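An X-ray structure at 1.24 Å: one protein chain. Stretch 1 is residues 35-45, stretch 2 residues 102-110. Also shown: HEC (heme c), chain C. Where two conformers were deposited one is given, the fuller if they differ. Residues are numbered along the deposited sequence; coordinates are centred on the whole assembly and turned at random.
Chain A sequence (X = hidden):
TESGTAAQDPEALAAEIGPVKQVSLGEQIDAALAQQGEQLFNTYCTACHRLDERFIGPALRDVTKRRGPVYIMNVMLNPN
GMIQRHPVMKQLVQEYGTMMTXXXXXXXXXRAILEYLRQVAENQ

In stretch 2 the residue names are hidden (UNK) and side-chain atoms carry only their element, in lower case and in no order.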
ATOM      1  N   GLN A  35     -11.883  -4.733  -8.285  1.00 11.83           N
ATOM      2  CA  GLN A  35     -12.986  -3.783  -8.258  1.00 11.35           C
ATOM      3  C   GLN A  35     -13.329  -3.414  -6.830  1.00 11.48           C
ATOM      4  O   GLN A  35     -13.562  -2.243  -6.538  1.00 11.91           O
ATOM      5  CB  GLN A  35     -14.219  -4.352  -9.000  1.00 15.16           C
ATOM      6  CG  GLN A  35     -15.415  -3.404  -9.060  1.00 20.89           C
ATOM      7  CD  GLN A  35     -14.895  -2.046  -9.582  1.00 34.94           C
ATOM      8  OE1 GLN A  35     -14.542  -1.948 -10.766  1.00 50.01           O
ATOM      9  NE2 GLN A  35     -14.830  -1.061  -8.701  1.00 59.37           N
ATOM     10  N   GLN A  36     -13.385  -4.372  -5.918  1.00 10.29           N
ATOM     11  CA  GLN A  36     -13.594  -4.086  -4.495  1.00 10.56           C
ATOM     12  C   GLN A  36     -12.491  -3.152  -4.042  1.00  8.99           C
ATOM     13  O   GLN A  36     -12.742  -2.120  -3.361  1.00 10.28           O
ATOM     14  CB  GLN A  36     -13.579  -5.369  -3.662  1.00 11.41           C
ATOM     15  CG  GLN A  36     -13.879  -5.087  -2.194  1.00 11.87           C
ATOM     16  CD  GLN A  36     -13.563  -6.188  -1.201  1.00 18.81           C
ATOM     17  OE1 GLN A  36     -12.918  -7.205  -1.479  1.00 22.58           O
ATOM     18  NE2 GLN A  36     -14.037  -6.017   0.055  1.00 34.46           N
ATOM     19  N   GLY A  37     -11.271  -3.436  -4.391  1.00  9.03           N
ATOM     20  CA  GLY A  37     -10.117  -2.590  -4.090  1.00  9.29           C
ATOM     21  C   GLY A  37     -10.207  -1.159  -4.588  1.00  8.42           C
ATOM     22  O   GLY A  37      -9.806  -0.224  -3.905  1.00  8.61           O
ATOM     23  N   GLU A  38     -10.759  -0.995  -5.782  1.00  9.14           N
ATOM     24  CA  GLU A  38     -10.971   0.348  -6.331  1.00  9.91           C
ATOM     25  C   GLU A  38     -11.906   1.183  -5.454  1.00 10.22           C
ATOM     26  O   GLU A  38     -11.680   2.354  -5.155  1.00 10.22           O
ATOM     27  CB  GLU A  38     -11.498   0.241  -7.749  1.00 10.64           C
ATOM     28  CG  GLU A  38     -11.741   1.524  -8.496  1.00 15.15           C
ATOM     29  CD  GLU A  38     -12.107   1.363  -9.961  1.00 25.39           C
ATOM     30  OE1 GLU A  38     -12.169   0.242 -10.486  1.00 43.09           O
ATOM     31  OE2 GLU A  38     -12.335   2.414 -10.599  1.00 42.16           O
ATOM     32  N   GLN A  39     -13.028   0.558  -5.069  1.00  9.38           N
ATOM     33  CA  GLN A  39     -13.994   1.205  -4.192  1.00 10.09           C
ATOM     34  C   GLN A  39     -13.329   1.553  -2.874  1.00  8.96           C
ATOM     35  O   GLN A  39     -13.528   2.652  -2.345  1.00  9.48           O
ATOM     36  CB  GLN A  39     -15.191   0.299  -3.959  1.00 12.58           C
ATOM     37  CG  GLN A  39     -15.973  -0.004  -5.225  1.00 22.23           C
ATOM     38  CD  GLN A  39     -17.018  -1.083  -4.949  1.00 31.25           C
ATOM     39  OE1 GLN A  39     -16.978  -1.804  -3.941  1.00 36.35           O
ATOM     40  NE2 GLN A  39     -17.965  -1.162  -5.863  1.00 48.16           N
ATOM     41  N   LEU A  40     -12.568   0.647  -2.316  1.00  8.44           N
ATOM     42  CA  LEU A  40     -11.950   0.908  -1.014  1.00  8.82           C
ATOM     43  C   LEU A  40     -10.850   1.959  -1.117  1.00  7.69           C
ATOM     44  O   LEU A  40     -10.715   2.787  -0.232  1.00  9.12           O
ATOM     45  CB  LEU A  40     -11.321  -0.404  -0.518  1.00  8.21           C
ATOM     46  CG  LEU A  40     -12.273  -1.424   0.051  1.00  8.23           C
ATOM     47  CD1 LEU A  40     -11.594  -2.786   0.162  1.00 10.51           C
ATOM     48  CD2 LEU A  40     -12.920  -1.008   1.361  1.00 15.02           C
ATOM     49  N   PHE A  41     -10.160   2.038  -2.244  1.00  7.97           N
ATOM     50  CA  PHE A  41      -9.143   3.048  -2.452  1.00  7.63           C
ATOM     51  C   PHE A  41      -9.790   4.441  -2.498  1.00  8.36           C
ATOM     52  O   PHE A  41      -9.290   5.387  -1.907  1.00  8.59           O
ATOM     53  CB  PHE A  41      -8.359   2.741  -3.725  1.00  8.13           C
ATOM     54  CG  PHE A  41      -7.166   3.641  -3.987  1.00  7.98           C
ATOM     55  CD1 PHE A  41      -5.900   3.317  -3.546  1.00 10.08           C
ATOM     56  CD2 PHE A  41      -7.336   4.826  -4.702  1.00 10.65           C
ATOM     57  CE1 PHE A  41      -4.810   4.103  -3.775  1.00  9.41           C
ATOM     58  CE2 PHE A  41      -6.255   5.629  -4.904  1.00 11.51           C
ATOM     59  CZ  PHE A  41      -5.003   5.299  -4.451  1.00 11.33           C
ATOM     60  N   ASN A  42     -10.908   4.533  -3.209  0.50  8.21           N
ATOM     61  CA  ASN A  42     -11.661   5.782  -3.224  0.50  9.00           C
ATOM     62  C   ASN A  42     -12.045   6.234  -1.825  0.50  8.75           C
ATOM     63  O   ASN A  42     -11.942   7.407  -1.464  0.50  9.85           O
ATOM     64  CB  ASN A  42     -12.923   5.619  -4.092  0.50  8.54           C
ATOM     65  CG  ASN A  42     -13.673   6.949  -4.055  0.50 10.41           C
ATOM     66  OD1 ASN A  42     -14.595   7.127  -3.274  0.50 18.52           O
ATOM     67  ND2 ASN A  42     -13.273   7.904  -4.862  0.50 14.92           N
ATOM     68  N   THR A  43     -12.497   5.275  -1.021  1.00  8.72           N
ATOM     69  CA  THR A  43     -12.981   5.551   0.327  1.00  9.80           C
ATOM     70  C   THR A  43     -11.882   5.953   1.306  1.00  8.24           C
ATOM     71  O   THR A  43     -12.000   6.893   2.105  1.00 11.03           O
ATOM     72  CB  THR A  43     -13.676   4.257   0.884  1.00  9.49           C
ATOM     73  OG1 THR A  43     -14.828   3.965   0.083  1.00 13.71           O
ATOM     74  CG2 THR A  43     -14.127   4.428   2.303  1.00 11.25           C
ATOM     75  N   TYR A  44     -10.754   5.226   1.272  1.00  8.22           N
ATOM     76  CA  TYR A  44      -9.697   5.343   2.260  1.00  7.79           C
ATOM     77  C   TYR A  44      -8.464   6.121   1.807  1.00  7.73           C
ATOM     78  O   TYR A  44      -7.724   6.598   2.689  1.00  9.80           O
ATOM     79  CB  TYR A  44      -9.242   3.969   2.746  1.00  9.52           C
ATOM     80  CG  TYR A  44     -10.141   3.190   3.668  1.00  8.82           C
ATOM     81  CD1 TYR A  44     -11.154   2.359   3.237  1.00  8.93           C
ATOM     82  CD2 TYR A  44      -9.978   3.281   5.051  1.00  9.46           C
ATOM     83  CE1 TYR A  44     -11.960   1.665   4.114  1.00  8.37           C
ATOM     84  CE2 TYR A  44     -10.770   2.575   5.935  1.00  8.90           C
ATOM     85  CZ  TYR A  44     -11.779   1.762   5.470  1.00  8.04           C
ATOM     86  OH  TYR A  44     -12.581   1.034   6.320  1.00  8.47           O
ATOM     87  N   CYS A  45      -8.183   6.186   0.511  1.00  7.63           N
ATOM     88  CA  CYS A  45      -6.850   6.566   0.073  1.00  7.94           C
ATOM     89  C   CYS A  45      -6.817   7.800  -0.822  1.00  7.46           C
ATOM     90  O   CYS A  45      -5.802   8.556  -0.775  1.00  8.28           O
ATOM     91  CB  CYS A  45      -6.188   5.405  -0.698  1.00  7.87           C
ATOM     92  SG  CYS A  45      -6.398   3.747  -0.010  1.00  8.15           S
ATOM     93  N   UNK A 102      -3.369   5.232  11.286  1.00 18.95           N
ATOM     94  CA  UNK A 102      -4.265   4.087  11.332  1.00 16.12           C
ATOM     95  C   UNK A 102      -5.681   4.427  10.861  1.00 13.27           C
ATOM     96  O   UNK A 102      -6.264   5.440  11.231  1.00 17.09           O
ATOM     97  o   UNK A 102      -5.621   1.656  11.945  1.00 33.92           O
ATOM     98  o   UNK A 102      -5.411   1.831  14.095  1.00 57.31           O
ATOM     99  c   UNK A 102      -4.333   3.519  12.752  1.00 23.68           C
ATOM    100  c   UNK A 102      -5.176   2.267  12.923  1.00 29.35           C
ATOM    101  N   UNK A 103      -6.203   3.580   9.992  1.00 11.58           N
ATOM    102  CA  UNK A 103      -7.540   3.677   9.401  1.00 10.14           C
ATOM    103  C   UNK A 103      -8.490   2.583   9.779  1.00  9.39           C
ATOM    104  O   UNK A 103      -9.598   2.460   9.288  1.00  9.71           O
ATOM    105  c   UNK A 103      -4.654   3.792   6.147  1.00 20.54           C
ATOM    106  s   UNK A 103      -6.048   4.870   5.729  1.00 13.51           S
ATOM    107  c   UNK A 103      -7.406   3.752   7.870  1.00 12.89           C
ATOM    108  c   UNK A 103      -6.729   5.011   7.409  1.00 12.21           C
ATOM    109  N   UNK A 104      -8.069   1.726  10.715  1.00 10.41           N
ATOM    110  CA  UNK A 104      -8.855   0.609  11.203  1.00  9.42           C
ATOM    111  C   UNK A 104      -9.212  -0.329  10.047  1.00 11.06           C
ATOM    112  O   UNK A 104     -10.298  -0.910   9.940  1.00 12.80           O
ATOM    113  c   UNK A 104     -10.071   1.029  12.046  1.00 10.98           C
ATOM    114  N   UNK A 105      -8.245  -0.540   9.167  1.00  9.90           N
ATOM    115  CA  UNK A 105      -8.407  -1.482   8.058  1.00  8.27           C
ATOM    116  C   UNK A 105      -8.145  -2.924   8.484  1.00  9.19           C
ATOM    117  O   UNK A 105      -7.316  -3.199   9.342  1.00 10.55           O
ATOM    118  c   UNK A 105      -6.464   0.445   5.332  1.00 14.03           C
ATOM    119  c   UNK A 105      -8.872  -0.275   5.117  1.00  9.57           C
ATOM    120  c   UNK A 105      -7.373  -1.173   6.948  1.00  9.07           C
ATOM    121  c   UNK A 105      -7.723  -0.017   6.027  1.00  7.96           C
ATOM    122  N   UNK A 106      -8.913  -3.845   7.894  1.00  9.41           N
ATOM    123  CA  UNK A 106      -8.690  -5.279   8.038  0.72  9.32           C
ATOM    124  C   UNK A 106      -7.788  -5.827   6.954  1.00  9.40           C
ATOM    125  O   UNK A 106      -7.687  -5.206   5.895  1.00  9.37           O
ATOM    126  o   UNK A 106     -10.406  -6.175   6.586  0.72 10.87           O
ATOM    127  c   UNK A 106     -10.017  -6.030   7.950  0.72 11.73           C
ATOM    128  N   UNK A 107      -7.167  -6.964   7.218  1.00 10.71           N
ATOM    129  CA  UNK A 107      -6.308  -7.574   6.206  1.00 11.49           C
ATOM    130  C   UNK A 107      -7.081  -7.764   4.888  1.00 11.55           C
ATOM    131  O   UNK A 107      -6.476  -7.600   3.804  1.00  9.84           O
ATOM    132  c   UNK A 107      -5.674  -8.884   6.721  1.00 14.30           C
ATOM    133  c   UNK A 107      -5.698 -10.662   4.800  1.00 18.89           C
ATOM    134  c   UNK A 107      -4.942  -9.671   5.669  1.00 17.02           C
ATOM    135  o   UNK A 107      -5.233 -10.864   3.656  1.00 24.06           O
ATOM    136  o   UNK A 107      -6.769 -11.113   5.257  1.00 21.64           O
ATOM    137  N   UNK A 108      -8.327  -8.242   4.893  1.00 11.96           N
ATOM    138  CA  UNK A 108      -9.010  -8.475   3.610  1.00 11.62           C
ATOM    139  C   UNK A 108      -9.221  -7.182   2.812  1.00  8.94           C
ATOM    140  O   UNK A 108      -9.096  -7.204   1.627  1.00 11.75           O
ATOM    141  o   UNK A 108     -11.647  -8.941   0.197  1.00 71.36           O
ATOM    142  c   UNK A 108     -10.883  -9.659   2.303  1.00 39.79           C
ATOM    143  c   UNK A 108     -10.369  -9.197   3.695  1.00 17.50           C
ATOM    144  o   UNK A 108     -12.065  -7.591   1.874  1.00 44.59           O
ATOM    145  c   UNK A 108     -11.574  -8.622   1.400  1.00 54.92           C
ATOM    146  N   UNK A 109      -9.526  -6.076   3.513  1.00  9.37           N
ATOM    147  CA  UNK A 109      -9.641  -4.799   2.828  1.00  7.89           C
ATOM    148  C   UNK A 109      -8.315  -4.424   2.201  1.00  7.43           C
ATOM    149  O   UNK A 109      -8.263  -4.010   1.049  1.00  8.10           O
ATOM    150  n   UNK A 109     -12.551  -1.732   5.059  1.00  9.33           N
ATOM    151  c   UNK A 109     -10.075  -3.677   3.758  1.00  7.39           C
ATOM    152  o   UNK A 109     -11.116  -2.863   6.384  1.00 10.48           O
ATOM    153  c   UNK A 109     -11.736  -2.770   5.326  1.00  9.05           C
ATOM    154  c   UNK A 109     -11.530  -3.805   4.235  1.00  9.04           C
ATOM    155  N   UNK A 110      -7.229  -4.565   2.974  1.00  8.48           N
ATOM    156  CA  UNK A 110      -5.919  -4.198   2.443  1.00  8.13           C
ATOM    157  C   UNK A 110      -5.550  -5.101   1.264  1.00  8.57           C
ATOM    158  O   UNK A 110      -4.977  -4.646   0.256  1.00  7.68           O
ATOM    159  c   UNK A 110      -4.867  -4.261   3.553  1.00  9.14           C
TER
HETATM  160 FE   HEC C 202      -0.540   6.567   2.142  1.00  7.67          FE
HETATM  161  CHA HEC C 202       2.867   6.691   1.899  1.00  7.63           C
HETATM  162  CHB HEC C 202      -0.576   3.581   0.500  1.00  6.66           C
HETATM  163  CHC HEC C 202      -3.914   6.325   2.719  1.00  7.17           C
HETATM  164  CHD HEC C 202      -0.581   9.769   3.241  1.00  8.14           C
HETATM  165  NA  HEC C 202       0.858   5.403   1.345  1.00  8.23           N
HETATM  166  C1A HEC C 202       2.245   5.566   1.377  1.00  7.66           C
HETATM  167  C2A HEC C 202       2.876   4.391   0.827  1.00  7.06           C
HETATM  168  C3A HEC C 202       1.925   3.544   0.411  1.00  6.76           C
HETATM  169  C4A HEC C 202       0.659   4.170   0.767  1.00  6.59           C
HETATM  170  CMA HEC C 202       2.090   2.173  -0.281  1.00  8.64           C
HETATM  171  CAA HEC C 202       4.390   4.205   0.562  1.00  8.18           C
HETATM  172  CBA HEC C 202       4.816   4.649  -0.838  1.00  7.98           C
HETATM  173  CGA HEC C 202       6.233   4.259  -1.185  1.00  9.63           C
HETATM  174  O1A HEC C 202       6.750   4.798  -2.218  1.00 10.99           O
HETATM  175  O2A HEC C 202       6.818   3.389  -0.487  1.00  9.59           O
HETATM  176  NB  HEC C 202      -1.983   5.269   1.663  1.00  7.32           N
HETATM  177  C1B HEC C 202      -1.802   4.156   0.864  1.00  7.10           C
HETATM  178  C2B HEC C 202      -3.068   3.494   0.687  1.00  7.86           C
HETATM  179  C3B HEC C 202      -4.022   4.193   1.368  1.00  6.72           C
HETATM  180  C4B HEC C 202      -3.326   5.307   1.978  1.00  6.32           C
HETATM  181  CMB HEC C 202      -3.227   2.217  -0.176  1.00  9.84           C
HETATM  182  CAB HEC C 202      -5.491   3.800   1.623  1.00  7.94           C
HETATM  183  CBB HEC C 202      -5.655   2.545   2.253  1.00  9.00           C
HETATM  184  NC  HEC C 202      -1.944   7.767   2.904  1.00  7.11           N
HETATM  185  C1C HEC C 202      -3.297   7.501   3.109  1.00  7.58           C
HETATM  186  C2C HEC C 202      -3.965   8.652   3.681  1.00  9.35           C
HETATM  187  C3C HEC C 202      -3.050   9.622   3.828  1.00  9.05           C
HETATM  188  C4C HEC C 202      -1.812   9.102   3.296  1.00  8.40           C
HETATM  189  CMC HEC C 202      -5.481   8.738   3.807  1.00  9.16           C
HETATM  190  CAC HEC C 202      -3.273  11.127   4.169  1.00  9.45           C
HETATM  191  CBC HEC C 202      -3.898  11.330   5.430  1.00 12.15           C
HETATM  192  ND  HEC C 202       0.875   7.930   2.504  1.00  8.27           N
HETATM  193  C1D HEC C 202       0.649   9.229   2.945  1.00  8.63           C
HETATM  194  C2D HEC C 202       1.931   9.929   3.049  1.00  7.92           C
HETATM  195  C3D HEC C 202       2.882   9.028   2.781  1.00  7.84           C
HETATM  196  C4D HEC C 202       2.214   7.812   2.362  1.00  8.59           C
HETATM  197  CMD HEC C 202       2.005  11.405   3.529  1.00  9.36           C
HETATM  198  CAD HEC C 202       4.414   9.162   2.870  1.00  9.08           C
HETATM  199  CBD HEC C 202       4.899   8.671   4.256  1.00  9.79           C
HETATM  200  CGD HEC C 202       4.307   9.549   5.335  1.00  9.60           C
HETATM  201  O1D HEC C 202       3.544   9.031   6.202  1.00 10.88           O
HETATM  202  O2D HEC C 202       4.625  10.796   5.263  1.00 11.49           O
HETATM  203  O   HOH W   1     -12.183   1.528   9.042  1.00 10.43           O

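Position 102 carries two side-chain carbons, the second bearing two oxygens: a short carboxylate, Asp-102. It lies out of reach of stretch 1 and works locally, its OD1 accepting from the backbone N of position 104 at 2.7 Å, which steadies the turn.

At position 103 the chain is unbranched: two carbons, a sulfur and a last carbon. Its CB lies 3.8 Å from Tyr-44 CD2, and the sulfur reaches toward the heme. This is Met-103, whose SD comes to 4.0 Å from HEC CHC. A long, flexible, apolar chain suits a place between an aromatic ring and a porphyrin. Its backbone O sits at the edge of the Tyr-44 ring, 3.6 Å from CE2.

Position 104 has a single side-chain carbon and makes no contact with stretch 1, so it is Ala-104. Its phi/psi of 59/41 is left-handed, a conformation that a small side chain tolerates better than a bulky branched one.

Four carbons, forked at the second, mark position 105, and one tip lies over the face of the Tyr-44 ring. The residue is Leu-105. Although its CA-to-CB bond points sideways, CD2 stands 3.5 Å from the centroid of the Tyr-44 ring and 11° off the normal, a CH-pi contact, while CD1 is 3.8 Å from HEC CBB. The fork thus lets one side chain meet both tyrosine and heme.

One carbon and one oxygen at position 106 identify Ser-106. It does not touch stretch 1; it is the N-cap of the helix that follows, and its OG accepts from the backbone N of position 109 at 3.2 Å. A short hydroxyl can fold back to an amide that has no helical carbonyl to serve it.

Position 107 shows three carbons, the third with two oxygens, and points into the open: Glu-107. An acid in the first turn of a helix is favourable to the helix dipole.

The same atom set recurs at position 108, but here the carboxylate approaches Gln-36. This is Glu-108, whose OE1 accepts from Gln-36 NE2 at 3.1 Å. Its OE2 is also just 2.7 Å from Gln-36 OE1.

Position 109 has three carbons, the third carrying one oxygen and one nitrogen, the nitrogen near the Tyr-44 hydroxyl. An amide fits because it can both donate and accept: in Gln-109, NE2 donates to Tyr-44 OH at 3.0 Å, while OE1 accepts from Ser-106 N at 2.8 Å. Leu-40 CD1 packs 3.7 Å from the Gln-109 backbone O.

A lone carbon at position 110, directed away from stretch 1, gives Ala-110, small enough for its buried site.

The contact centres on Tyr-44. Leu-105 covers one face of its ring, Met-103 packs alongside, and its hydroxyl is held by Gln-109 and by water 1, which donates to Met-103 O at 2.8 Å. Leu-40 and Gln-36 extend the contact along the helix, while Cys-45, bonded through SG to HEC CAB at 1.9 Å, ties the helix end to the heme.

Stretch 2 (102-110) DMALSEEQA
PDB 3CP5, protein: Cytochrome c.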